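Local coordinates for protein ABC-type amino acid transport system, periplasmic component (Caldanaerobacter subterraneus subsp. tengcongensis MB4, PDB 4YMX) that binds arginine and, as the substrate-binding protein of an amino acid ABC transporter, probably delivers it to the membrane-spanning part of that transporter, at residues K170-N173 with D177-M180; D66-N71 with D251-K256. All coordinates share one frame; numbering follows the deposited sequence.

Contact 1. Residues K170-N173 with D177-M180; sequences KQLN and DEFM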
loop_
_atom_site.group_PDB
_atom_site.type_symbol
_atom_site.label_atom_id
_atom_site.label_comp_id
_atom_site.label_asym_id
_atom_site.label_seq_id
_atom_site.Cartn_x
_atom_site.Cartn_y
_atom_site.Cartn_z
ATOM N N LYS A 170 -10.573 14.632 2.425
ATOM C CA LYS A 170 -9.776 15.197 1.338
ATOM C C LYS A 170 -9.166 14.015 0.590
ATOM O O LYS A 170 -8.309 13.300 1.126
ATOM C CB LYS A 170 -8.686 16.125 1.864
ATOM C CG LYS A 170 -7.987 16.924 0.755
ATOM C CD LYS A 170 -6.951 17.880 1.323
ATOM C CE LYS A 170 -6.450 18.866 0.261
ATOM N NZ LYS A 170 -5.795 18.176 -0.890
ATOM N N GLN A 171 -9.622 13.800 -0.638
ATOM C CA GLN A 171 -9.320 12.578 -1.375
ATOM C C GLN A 171 -8.218 12.801 -2.392
ATOM O O GLN A 171 -8.328 13.673 -3.260
ATOM C CB GLN A 171 -10.594 12.065 -2.054
ATOM C CG GLN A 171 -11.617 11.581 -1.033
ATOM C CD GLN A 171 -13.008 11.433 -1.600
ATOM O OE1 GLN A 171 -13.676 12.421 -1.902
ATOM N NE2 GLN A 171 -13.460 10.194 -1.736
ATOM N N LEU A 172 -7.156 12.006 -2.289
ATOM C CA LEU A 172 -5.991 12.155 -3.162
ATOM C C LEU A 172 -5.713 10.890 -3.972
ATOM O O LEU A 172 -5.918 9.770 -3.496
ATOM C CB LEU A 172 -4.746 12.480 -2.319
ATOM C CG LEU A 172 -4.581 13.894 -1.742
ATOM C CD1 LEU A 172 -4.640 14.951 -2.844
ATOM C CD2 LEU A 172 -5.595 14.193 -0.635
ATOM N N ASN A 173 -5.208 11.071 -5.188
ATOM C CA ASN A 173 -4.748 9.940 -5.983
ATOM C C ASN A 173 -3.538 9.247 -5.377
ATOM O O ASN A 173 -3.474 8.022 -5.354
ATOM C CB ASN A 173 -4.399 10.391 -7.401
ATOM C CG ASN A 173 -5.616 10.786 -8.199
ATOM O OD1 ASN A 173 -6.721 10.309 -7.939
ATOM N ND2 ASN A 173 -5.421 11.664 -9.173
ATOM N N ASP A 177 0.908 13.277 -2.060
ATOM C CA ASP A 177 0.157 14.525 -1.958
ATOM C C ASP A 177 -0.543 14.697 -0.621
ATOM O O ASP A 177 -0.751 15.821 -0.165
ATOM C CB ASP A 177 -0.816 14.656 -3.128
ATOM C CG ASP A 177 -0.095 14.860 -4.429
ATOM O OD1 ASP A 177 0.679 15.836 -4.525
ATOM O OD2 ASP A 177 -0.257 14.025 -5.341
ATOM N N GLU A 178 -0.878 13.589 0.031
ATOM C CA GLU A 178 -1.465 13.643 1.363
ATOM C C GLU A 178 -0.473 14.216 2.358
ATOM O O GLU A 178 -0.835 15.013 3.225
ATOM C CB GLU A 178 -1.912 12.247 1.794
ATOM C CG GLU A 178 -2.956 11.651 0.858
ATOM C CD GLU A 178 -3.211 10.191 1.138
ATOM O OE1 GLU A 178 -3.377 9.819 2.325
ATOM O OE2 GLU A 178 -3.231 9.402 0.164
ATOM N N PHE A 179 0.784 13.803 2.239
ATOM C CA PHE A 179 1.811 14.339 3.114
ATOM C C PHE A 179 2.117 15.801 2.829
ATOM O O PHE A 179 2.351 16.579 3.761
ATOM C CB PHE A 179 3.060 13.456 3.085
ATOM C CG PHE A 179 2.915 12.223 3.929
ATOM C CD1 PHE A 179 3.315 12.241 5.253
ATOM C CD2 PHE A 179 2.313 11.074 3.418
ATOM C CE1 PHE A 179 3.157 11.120 6.055
ATOM C CE2 PHE A 179 2.152 9.948 4.210
ATOM C CZ PHE A 179 2.575 9.978 5.534
ATOM N N MET A 180 2.069 16.190 1.557
ATOM C CA MET A 180 2.220 17.598 1.217
ATOM C C MET A 180 1.069 18.423 1.801
ATOM O O MET A 180 1.285 19.527 2.309
ATOM C CB MET A 180 2.329 17.781 -0.299
ATOM C CG MET A 180 3.642 17.257 -0.869
ATOM S SD MET A 180 3.574 16.996 -2.659
ATOM C CE MET A 180 3.323 18.671 -3.235
#

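Contact 2. Residues D66-N71 with D251-K256; sequences DIDIAN and DKLVDK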
loop_
_atom_site.group_PDB
_atom_site.type_symbol
_atom_site.label_atom_id
_atom_site.label_comp_id
_atom_site.label_asym_id
_atom_site.label_seq_id
_atom_site.Cartn_x
_atom_site.Cartn_y
_atom_site.Cartn_z
ATOM N N ASP A 66 7.431 -5.145 -2.273
ATOM C CA ASP A 66 6.524 -5.699 -3.275
ATOM C C ASP A 66 7.226 -5.976 -4.589
ATOM O O ASP A 66 6.857 -6.915 -5.307
ATOM C CB ASP A 66 5.334 -4.774 -3.531
ATOM C CG ASP A 66 4.297 -4.817 -2.418
ATOM O OD1 ASP A 66 4.380 -5.680 -1.528
ATOM O OD2 ASP A 66 3.357 -4.001 -2.468
ATOM N N ILE A 67 8.215 -5.158 -4.922
ATOM C CA ILE A 67 8.968 -5.371 -6.156
ATOM C C ILE A 67 9.860 -6.613 -6.050
ATOM O O ILE A 67 9.984 -7.378 -7.010
ATOM C CB ILE A 67 9.817 -4.153 -6.535
ATOM C CG1 ILE A 67 8.960 -2.887 -6.550
ATOM C CG2 ILE A 67 10.500 -4.378 -7.883
ATOM C CD1 ILE A 67 7.677 -2.990 -7.337
ATOM N N ASP A 68 10.469 -6.826 -4.889
ATOM C CA ASP A 68 11.245 -8.042 -4.694
ATOM C C ASP A 68 10.362 -9.276 -4.831
ATOM O O ASP A 68 10.775 -10.278 -5.426
ATOM C CB ASP A 68 11.968 -8.027 -3.353
ATOM C CG ASP A 68 13.091 -7.008 -3.310
ATOM O OD1 ASP A 68 13.453 -6.438 -4.365
ATOM O OD2 ASP A 68 13.618 -6.777 -2.204
ATOM N N ILE A 69 9.140 -9.206 -4.312
ATOM C CA ILE A 69 8.221 -10.333 -4.440
ATOM C C ILE A 69 7.855 -10.533 -5.913
ATOM O O ILE A 69 7.844 -11.661 -6.421
ATOM C CB ILE A 69 6.951 -10.127 -3.581
ATOM C CG1 ILE A 69 7.331 -10.149 -2.096
ATOM C CG2 ILE A 69 5.903 -11.182 -3.894
ATOM C CD1 ILE A 69 6.194 -9.788 -1.153
ATOM N N ALA A 70 7.573 -9.432 -6.607
ATOM C CA ALA A 70 7.259 -9.503 -8.033
ATOM C C ALA A 70 8.375 -10.143 -8.827
ATOM O O ALA A 70 8.122 -10.963 -9.721
ATOM C CB ALA A 70 6.993 -8.144 -8.567
ATOM N N ASN A 71 9.611 -9.781 -8.513
ATOM C CA ASN A 71 10.728 -10.364 -9.235
ATOM C C ASN A 71 10.902 -11.848 -8.940
ATOM O O ASN A 71 11.305 -12.607 -9.827
ATOM C CB ASN A 71 12.009 -9.559 -9.030
ATOM C CG ASN A 71 12.119 -8.423 -10.015
ATOM O OD1 ASN A 71 12.230 -8.644 -11.222
ATOM N ND2 ASN A 71 12.086 -7.204 -9.512
ATOM N N ASP A 251 12.411 -13.842 5.006
ATOM C CA ASP A 251 12.957 -13.166 6.169
ATOM C C ASP A 251 14.077 -12.203 5.795
ATOM O O ASP A 251 14.207 -11.138 6.396
ATOM C CB ASP A 251 13.437 -14.183 7.198
ATOM C CG ASP A 251 12.305 -14.985 7.779
ATOM O OD1 ASP A 251 11.316 -14.375 8.232
ATOM O OD2 ASP A 251 12.396 -16.228 7.760
ATOM N N LYS A 252 14.879 -12.575 4.798
ATOM C CA LYS A 252 15.909 -11.680 4.273
ATOM C C LYS A 252 15.273 -10.404 3.700
ATOM O O LYS A 252 15.741 -9.293 3.959
ATOM C CB LYS A 252 16.763 -12.402 3.222
ATOM C CG LYS A 252 17.978 -11.621 2.749
ATOM C CD LYS A 252 18.801 -12.415 1.740
ATOM C CE LYS A 252 19.945 -11.572 1.198
ATOM N NZ LYS A 252 20.940 -12.403 0.468
ATOM N N LEU A 253 14.186 -10.558 2.954
ATOM C CA LEU A 253 13.494 -9.397 2.386
ATOM C C LEU A 253 12.883 -8.508 3.467
ATOM O O LEU A 253 12.937 -7.277 3.379
ATOM C CB LEU A 253 12.412 -9.837 1.394
ATOM C CG LEU A 253 12.899 -10.591 0.158
ATOM C CD1 LEU A 253 11.727 -10.983 -0.728
ATOM C CD2 LEU A 253 13.919 -9.777 -0.623
ATOM N N VAL A 254 12.302 -9.129 4.486
ATOM C CA VAL A 254 11.684 -8.377 5.564
ATOM C C VAL A 254 12.738 -7.584 6.331
ATOM O O VAL A 254 12.529 -6.412 6.642
ATOM C CB VAL A 254 10.900 -9.311 6.496
ATOM C CG1 VAL A 254 10.480 -8.582 7.758
ATOM C CG2 VAL A 254 9.691 -9.879 5.764
ATOM N N ASP A 255 13.878 -8.207 6.603
ATOM C CA ASP A 255 14.968 -7.503 7.278
ATOM C C ASP A 255 15.410 -6.274 6.499
ATOM O O ASP A 255 15.612 -5.202 7.060
ATOM C CB ASP A 255 16.164 -8.430 7.462
ATOM C CG ASP A 255 16.090 -9.212 8.741
ATOM O OD1 ASP A 255 15.171 -8.946 9.541
ATOM O OD2 ASP A 255 16.957 -10.087 8.948
ATOM N N LYS A 256 15.542 -6.453 5.194
ATOM C CA LYS A 256 16.029 -5.429 4.285
ATOM C C LYS A 256 15.104 -4.210 4.224
ATOM O O LYS A 256 15.572 -3.068 4.193
ATOM C CB LYS A 256 16.197 -6.059 2.896
ATOM C CG LYS A 256 16.480 -5.129 1.730
ATOM C CD LYS A 256 16.299 -5.905 0.417
ATOM C CE LYS A 256 16.622 -5.071 -0.810
ATOM N NZ LYS A 256 16.293 -5.833 -2.048
#

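Contact 1. Residues K170-N173 with D177-M180
Leu172 meets Asp177 and Glu178 on their methylene carbons, so neither the faces nor the edges of the two flat carboxylates carry this contact. Both acidic groups are turned off the leucine, and what each offers it is the aliphatic stem. On Glu178 that stem is CG: it lies 3.7 Å from Leu172 CB and 3.8 Å from Leu172 CG, the two side chains running alongside each other and pointing opposite ways. On Asp177 it is CB, which one branch of the leucine, CD1, reaches at 3.8 Å as the two side chains pass at a slant. The second branch, CD2, lies 4.0 Å from Glu178 CG. With Leu172 CG beside the backbone N and anti to the carbonyl carbon (chi1 -75°), the fork stands over both stems at once. A branched aliphatic residue suits this place because its two methyls can serve two neighbours that meet it through methylene carbons. An alanine at Leu172 would keep its CB against Glu178 but is likely to leave Asp177 CB without its methyl partner and to open a gap between strand and helix. Asp177 lies in the first turn of helix 175-183, where its negative charge probably interacts favourably with the positive end of the helix dipole. Strand 168-172 is an outer strand of its sheet and is hydrogen-bonded to 148-152; helix 175-183 follows it and leads to strand 189-193 in a beta-alpha-beta crossover, with buried Glu178 resting on Ala150, Gln152 and Ile190 of the sheet below.

Contact 2. Residues D66-N71 with D251-K256
Asp68 of helix 65-77 and Lys256 of helix 249-258 form a salt bridge, with Lys256 NZ donating a hydrogen bond to Asp68 OD2 at 2.8 Å. The ammonium meets that oxygen on its syn side, 22° out of the carboxylate plane. OD2 also accepts a hydrogen bond from Trp257 NE1, so two donors from successive residues of one helix grip a single oxygen. Lysine suits this exposed position because its length spans the gap: CG stands anti to the backbone N (chi1 170°) and the chain beyond stays extended, bringing the ammonium across to the aspartate. Beneath the bridge lies buried Leu253. Its CD2 sits 3.8 Å from Asp68 CB, a plain apolar contact, and 3.4 Å from Asp68 OD2, while CD1 lies 4.0 Å from the same CB. Inside helix 65-77, Asn71 ND2 adds a weak bond of 3.3 Å to Ile67 O, which already accepts the backbone N of Asn71. Asp66, on another face of this helix, has its own partner, with OD2 accepting from Gly106 N. The chemistry is thus of two kinds, a leucine packed against the aspartate's CB and the flank of its bridging oxygen, and a charged pair above it. Asp68 is near the start of its helix and Lys256 near the end of the other, placements in which both helix dipoles would probably favour the charges that tie the last helix of the chain to helix 65-77.

The two contacts sit on opposite sides of the chain's centre, 27 Å apart between centres and about 14 Å between nearest atoms, and do not touch. Each belongs to a different lobe of the two-lobed solute-binding protein fold, and the bound arginine lies in the pocket between the lobes. Contact 1 approaches it through Glu178, whose side chain is about 7 Å from the ligand. Segment 170-173 also carries Asn173, whose O holds the pocket residue Gln152 and whose OD1 accepts from Lys89, in keeping with a bond between the lobes. Helix 65-77 carries Asp66 on a face turned from contact 2, where it accepts a hydrogen bond from the backbone N of the pocket residue Gly106.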